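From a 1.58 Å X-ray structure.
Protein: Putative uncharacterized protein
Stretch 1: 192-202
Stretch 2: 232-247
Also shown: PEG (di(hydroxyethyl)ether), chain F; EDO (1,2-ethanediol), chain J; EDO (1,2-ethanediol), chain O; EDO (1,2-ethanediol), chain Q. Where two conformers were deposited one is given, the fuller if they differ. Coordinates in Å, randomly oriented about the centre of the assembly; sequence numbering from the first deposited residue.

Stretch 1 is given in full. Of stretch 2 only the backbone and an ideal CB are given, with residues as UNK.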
# COMPACT_ATOMS: atom_id res chain seq x y z
N GLU A 192 1.28 -13.04 -6.05
CA GLU A 192 0.86 -14.41 -6.34
C GLU A 192 -0.66 -14.52 -6.36
O GLU A 192 -1.34 -13.89 -5.55
CB GLU A 192 1.44 -15.39 -5.30
CG GLU A 192 2.95 -15.46 -5.26
CD GLU A 192 3.48 -16.48 -4.25
OE1 GLU A 192 2.67 -17.20 -3.62
OE2 GLU A 192 4.72 -16.56 -4.11
N VAL A 193 -1.18 -15.32 -7.28
CA VAL A 193 -2.59 -15.67 -7.30
C VAL A 193 -2.66 -17.19 -7.19
O VAL A 193 -2.11 -17.90 -8.04
CB VAL A 193 -3.29 -15.18 -8.57
CG1 VAL A 193 -4.74 -15.68 -8.63
CG2 VAL A 193 -3.23 -13.66 -8.67
N ASN A 194 -3.28 -17.67 -6.13
CA ASN A 194 -3.37 -19.12 -5.86
C ASN A 194 -2.00 -19.80 -5.90
O ASN A 194 -1.86 -20.91 -6.41
CB ASN A 194 -4.35 -19.77 -6.83
CG ASN A 194 -5.70 -19.11 -6.82
OD1 ASN A 194 -6.15 -18.61 -5.78
ND2 ASN A 194 -6.36 -19.08 -7.98
N GLY A 195 -0.99 -19.10 -5.37
CA GLY A 195 0.37 -19.60 -5.30
C GLY A 195 1.20 -19.51 -6.57
O GLY A 195 2.35 -19.96 -6.57
N GLN A 196 0.63 -18.94 -7.63
CA GLN A 196 1.31 -18.80 -8.92
C GLN A 196 1.84 -17.36 -9.01
O GLN A 196 1.08 -16.42 -8.77
CB GLN A 196 0.32 -19.09 -10.05
CG GLN A 196 -0.27 -20.51 -10.03
CD GLN A 196 -1.47 -20.66 -10.95
OE1 GLN A 196 -1.79 -19.77 -11.74
NE2 GLN A 196 -2.16 -21.80 -10.84
N VAL A 197 3.12 -17.20 -9.33
CA VAL A 197 3.72 -15.85 -9.36
C VAL A 197 3.33 -15.12 -10.65
O VAL A 197 3.68 -15.56 -11.76
CB VAL A 197 5.26 -15.90 -9.21
CG1 VAL A 197 5.85 -14.49 -9.30
CG2 VAL A 197 5.66 -16.57 -7.88
N ARG A 198 2.63 -14.00 -10.47
CA ARG A 198 2.13 -13.17 -11.56
C ARG A 198 3.03 -11.97 -11.80
O ARG A 198 3.24 -11.57 -12.94
CB ARG A 198 0.72 -12.65 -11.24
CG ARG A 198 -0.36 -13.71 -11.21
CD ARG A 198 -0.88 -14.03 -12.60
NE ARG A 198 -2.05 -14.89 -12.52
CZ ARG A 198 -3.30 -14.44 -12.44
NH1 ARG A 198 -3.56 -13.13 -12.45
NH2 ARG A 198 -4.28 -15.32 -12.36
N GLN A 199 3.50 -11.35 -10.71
CA GLN A 199 4.39 -10.19 -10.80
C GLN A 199 5.61 -10.46 -9.94
O GLN A 199 5.49 -11.02 -8.86
CB GLN A 199 3.72 -8.92 -10.26
CG GLN A 199 2.39 -8.57 -10.92
CD GLN A 199 1.80 -7.28 -10.39
OE1 GLN A 199 1.07 -7.26 -9.38
NE2 GLN A 199 2.11 -6.18 -11.06
N ARG A 200 6.78 -10.03 -10.41
CA ARG A 200 7.99 -10.01 -9.58
C ARG A 200 8.96 -8.97 -10.13
O ARG A 200 9.35 -9.02 -11.30
CB ARG A 200 8.69 -11.38 -9.52
CG ARG A 200 9.77 -11.44 -8.43
CD ARG A 200 10.71 -12.63 -8.57
NE ARG A 200 10.04 -13.91 -8.40
CZ ARG A 200 10.03 -14.66 -7.30
NH1 ARG A 200 10.63 -14.28 -6.18
NH2 ARG A 200 9.40 -15.82 -7.31
N SER A 201 9.34 -8.02 -9.29
CA SER A 201 10.31 -7.01 -9.68
C SER A 201 11.05 -6.54 -8.43
O SER A 201 10.97 -7.18 -7.39
CB SER A 201 9.61 -5.85 -10.38
OG SER A 201 10.56 -4.99 -10.99
N ARG A 202 11.79 -5.45 -8.56
CA ARG A 202 12.48 -4.85 -7.43
C ARG A 202 12.24 -3.35 -7.45
O ARG A 202 12.13 -2.75 -8.52
CB ARG A 202 13.98 -5.15 -7.48
CG ARG A 202 14.34 -6.64 -7.50
CD ARG A 202 15.83 -6.87 -7.28
NE ARG A 202 16.21 -6.54 -5.92
CZ ARG A 202 16.03 -7.33 -4.86
NH1 ARG A 202 15.51 -8.55 -5.00
NH2 ARG A 202 16.39 -6.90 -3.66
N UNK A 232 3.24 2.51 -7.54
CA UNK A 232 3.13 1.92 -8.88
C UNK A 232 3.28 0.41 -8.85
O UNK A 232 3.44 -0.19 -7.79
CB UNK A 232 4.18 2.52 -9.81
N UNK A 233 3.17 -0.22 -10.02
CA UNK A 233 3.17 -1.69 -10.09
C UNK A 233 3.96 -2.14 -11.31
O UNK A 233 3.92 -1.48 -12.34
CB UNK A 233 1.74 -2.24 -10.15
N UNK A 234 4.69 -3.26 -11.19
CA UNK A 234 5.44 -3.76 -12.34
C UNK A 234 4.53 -4.50 -13.31
O UNK A 234 3.30 -4.52 -13.14
CB UNK A 234 6.57 -4.68 -11.88
N UNK A 235 5.12 -5.07 -14.35
CA UNK A 235 4.35 -5.86 -15.31
C UNK A 235 3.84 -7.14 -14.68
O UNK A 235 4.15 -7.46 -13.53
CB UNK A 235 5.20 -6.19 -16.54
N UNK A 236 3.01 -7.87 -15.42
CA UNK A 236 2.38 -9.09 -14.91
C UNK A 236 1.02 -8.86 -14.28
O UNK A 236 0.46 -9.77 -13.68
CB UNK A 236 3.30 -9.75 -13.88
N UNK A 237 0.51 -7.63 -14.39
CA UNK A 237 -0.84 -7.29 -13.94
C UNK A 237 -1.83 -8.17 -14.70
O UNK A 237 -1.72 -8.34 -15.91
CB UNK A 237 -1.14 -5.81 -14.16
N UNK A 238 -2.76 -8.78 -13.97
CA UNK A 238 -3.73 -9.68 -14.56
C UNK A 238 -4.94 -9.87 -13.68
O UNK A 238 -5.03 -9.26 -12.62
CB UNK A 238 -3.08 -11.04 -14.85
N UNK A 239 -5.87 -10.73 -14.12
CA UNK A 239 -7.17 -10.83 -13.47
C UNK A 239 -7.20 -11.57 -12.14
O UNK A 239 -6.39 -12.47 -11.90
CB UNK A 239 -8.14 -11.52 -14.43
N UNK A 240 -8.15 -11.18 -11.29
CA UNK A 240 -8.54 -11.93 -10.11
C UNK A 240 -10.03 -12.23 -10.27
O UNK A 240 -10.79 -11.40 -10.81
CB UNK A 240 -8.24 -11.16 -8.82
N UNK A 241 -10.43 -13.43 -9.86
CA UNK A 241 -11.81 -13.89 -10.00
C UNK A 241 -12.30 -14.52 -8.71
O UNK A 241 -11.51 -14.82 -7.81
CB UNK A 241 -11.93 -14.89 -11.15
N UNK A 242 -13.61 -14.71 -8.63
CA UNK A 242 -14.23 -15.34 -7.48
C UNK A 242 -13.52 -16.64 -7.11
O UNK A 242 -13.29 -17.51 -7.97
CB UNK A 242 -15.71 -15.61 -7.76
N UNK A 243 -13.16 -16.75 -5.84
CA UNK A 243 -12.50 -17.93 -5.32
C UNK A 243 -10.99 -17.84 -5.26
O UNK A 243 -10.35 -18.70 -4.65
CB UNK A 243 -12.89 -19.14 -6.17
N UNK A 244 -10.40 -16.83 -5.89
CA UNK A 244 -8.94 -16.66 -5.87
C UNK A 244 -8.47 -16.16 -4.50
O UNK A 244 -9.24 -15.61 -3.73
CB UNK A 244 -8.50 -15.69 -6.96
N UNK A 245 -7.18 -16.39 -4.21
CA UNK A 245 -6.48 -15.66 -3.16
C UNK A 245 -5.32 -14.95 -3.82
O UNK A 245 -4.57 -15.56 -4.58
CB UNK A 245 -6.01 -16.58 -2.03
N UNK A 246 -5.19 -13.65 -3.55
CA UNK A 246 -4.11 -12.85 -4.12
C UNK A 246 -3.25 -12.31 -2.99
O UNK A 246 -3.77 -11.76 -2.00
CB UNK A 246 -4.66 -11.71 -4.98
N UNK A 247 -1.94 -12.49 -3.12
CA UNK A 247 -1.02 -11.99 -2.11
C UNK A 247 0.08 -11.17 -2.75
O UNK A 247 0.48 -11.41 -3.89
CB UNK A 247 -0.42 -13.15 -1.31
C1 PEG F . -8.26 -19.44 -3.19
O1 PEG F . -6.90 -19.90 -3.12
C2 PEG F . -8.93 -19.23 -1.83
O2 PEG F . -9.57 -17.94 -1.74
C3 PEG F . -10.96 -17.91 -1.39
C4 PEG F . -11.58 -16.72 -2.10
O4 PEG F . -12.97 -16.58 -1.87
C1 EDO J . 9.74 -17.84 -4.68
O1 EDO J . 8.39 -17.68 -5.13
C2 EDO J . 9.98 -16.93 -3.49
O2 EDO J . 10.99 -15.97 -3.82
C1 EDO O . 5.12 -1.27 -14.94
O1 EDO O . 5.07 0.02 -14.30
C2 EDO O . 4.91 -1.12 -16.43
O2 EDO O . 3.55 -0.80 -16.72
C1 EDO Q . 9.67 -10.89 -13.28
O1 EDO Q . 10.49 -9.72 -13.52
C2 EDO Q . 8.85 -11.42 -14.45
O2 EDO Q . 7.45 -11.52 -14.11

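Position 232 has positive phi (111°) and lies out of reach of stretch 1, which favours glycine; it is Gly232. At 233 the ideal CB is 4.1 Å from Gln199 NE2, an amide donor, so a short side chain with an acceptor would suit, among others. The residue is Thr233, whose OG1 accepts a hydrogen bond from Gln199 NE2 (2.9 Å).

Position 234 points toward stretch 1, its CB 3.6 Å from Ser201 CB. A compact, mainly apolar residue fits, and phi of -79° admits proline. Pro234 packs its CB against Ser201 CB at 3.6 Å, while its carbonyl O receives a weak hydrogen bond from Gln199 NE2 (2.9 Å). Position 235 points away, leaving the choice wide; it is Glu235, which contributes through its backbone, water 4 linking its O (2.8 Å) to Arg200 N (2.9 Å).

Position 236 is the most constrained. Its ideal CB would lie 2.0 Å from Arg198 O and would also jam against the preceding carbonyl, so only glycine fits. Gly236 brings its CA to 3.3 Å from Arg198 O in a CA-H...O contact. Position 237 points away and tolerates many side chains; Val237 still places CG2 3.6 Å from Gln199 NE2.

At 238 a CB would sit a tight 3.2 Å from Arg198 NH1, favouring glycine, and Gly238 is found. Position 239 points sideways, and its carbonyl matters more than its side chain; phi of -76° permits proline. Pro239 O accepts a hydrogen bond from Arg198 NH1 (3.0 Å).

Nothing of stretch 1 lies within 5.5 Å of the CB at 240, so many residues would do; Ile240 CG2 comes within 4.4 Å of Val193 CG2. Positions 241 and 242 are also unconstrained by stretch 1 and hold Val241 and Asp242. At 243, phi/psi of 96/-12° in a type II turn calls for glycine: Gly243.

Position 244 has its CB 3.9 Å from Asn194 OD1, with the Asn194 amide donor nearby, so a short acceptor such as Asp or Asn is apt. Asp244 OD1 accepts from Asn194 ND2 (3.0 Å), and OD2 accepts from Val241 N (2.9 Å), bracing the turn.

Position 245 points sideways and could be polar or beta-branched. Thr245 N donates to Asn194 OD1 (2.9 Å), and its O accepts from Asn194 N (2.9 Å). At 246, on the sheet face of Val193, an apolar residue suits; Val246 CG2 meets Val193 CG2 at 4.1 Å. Position 247 shares the face of Glu192, where small or polar groups fit; Ser247 OG reaches Glu192 OE1 through water 1 (2.8 and 3.1 Å).

Stretch 2, residues 232-247: GTPEGVGPIVDGDTVS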
# COMPACT_ATOMS: atom_id res chain seq x y z
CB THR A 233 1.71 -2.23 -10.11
OG1 THR A 233 1.70 -3.61 -9.71
CG2 THR A 233 1.07 -2.10 -11.48
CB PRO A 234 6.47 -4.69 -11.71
CG PRO A 234 5.83 -5.17 -10.49
CD PRO A 234 4.98 -4.04 -9.97
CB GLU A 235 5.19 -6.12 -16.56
CG GLU A 235 5.38 -4.87 -17.40
CD GLU A 235 6.35 -5.03 -18.56
OE1 GLU A 235 7.26 -5.88 -18.50
OE2 GLU A 235 6.20 -4.27 -19.54
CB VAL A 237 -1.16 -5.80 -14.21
CG1 VAL A 237 -2.61 -5.48 -13.93
CG2 VAL A 237 -0.26 -4.89 -13.37
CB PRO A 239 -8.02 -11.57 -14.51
CG PRO A 239 -7.05 -12.38 -15.24
CD PRO A 239 -5.82 -11.53 -15.35
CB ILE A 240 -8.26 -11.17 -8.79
CG1 ILE A 240 -8.86 -9.76 -8.80
CG2 ILE A 240 -6.77 -11.10 -8.55
CD1 ILE A 240 -8.78 -9.04 -7.45
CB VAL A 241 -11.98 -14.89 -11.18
CG1 VAL A 241 -11.58 -14.23 -12.50
CG2 VAL A 241 -11.17 -16.18 -10.94
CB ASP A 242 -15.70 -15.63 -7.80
CG ASP A 242 -16.45 -16.23 -6.62
OD1 ASP A 242 -16.45 -15.64 -5.53
OD2 ASP A 242 -17.05 -17.32 -6.79
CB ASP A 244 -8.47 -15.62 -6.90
CG ASP A 244 -8.49 -16.13 -8.33
OD1 ASP A 244 -8.68 -17.34 -8.57
OD2 ASP A 244 -8.30 -15.28 -9.22
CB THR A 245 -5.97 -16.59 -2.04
OG1 THR A 245 -7.09 -17.14 -1.35
CG2 THR A 245 -5.11 -15.82 -1.04
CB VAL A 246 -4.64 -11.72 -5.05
CG1 VAL A 246 -5.64 -10.82 -4.34
CG2 VAL A 246 -3.48 -10.90 -5.63
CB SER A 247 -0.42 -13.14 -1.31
OG SER A 247 0.48 -13.90 -2.08
O HOH W 1 0.25 -16.70 -1.69
O HOH W 2 -1.65 -16.55 -3.49
O HOH W 3 -7.10 -15.17 -11.68
O HOH W 4 6.65 -8.07 -12.55
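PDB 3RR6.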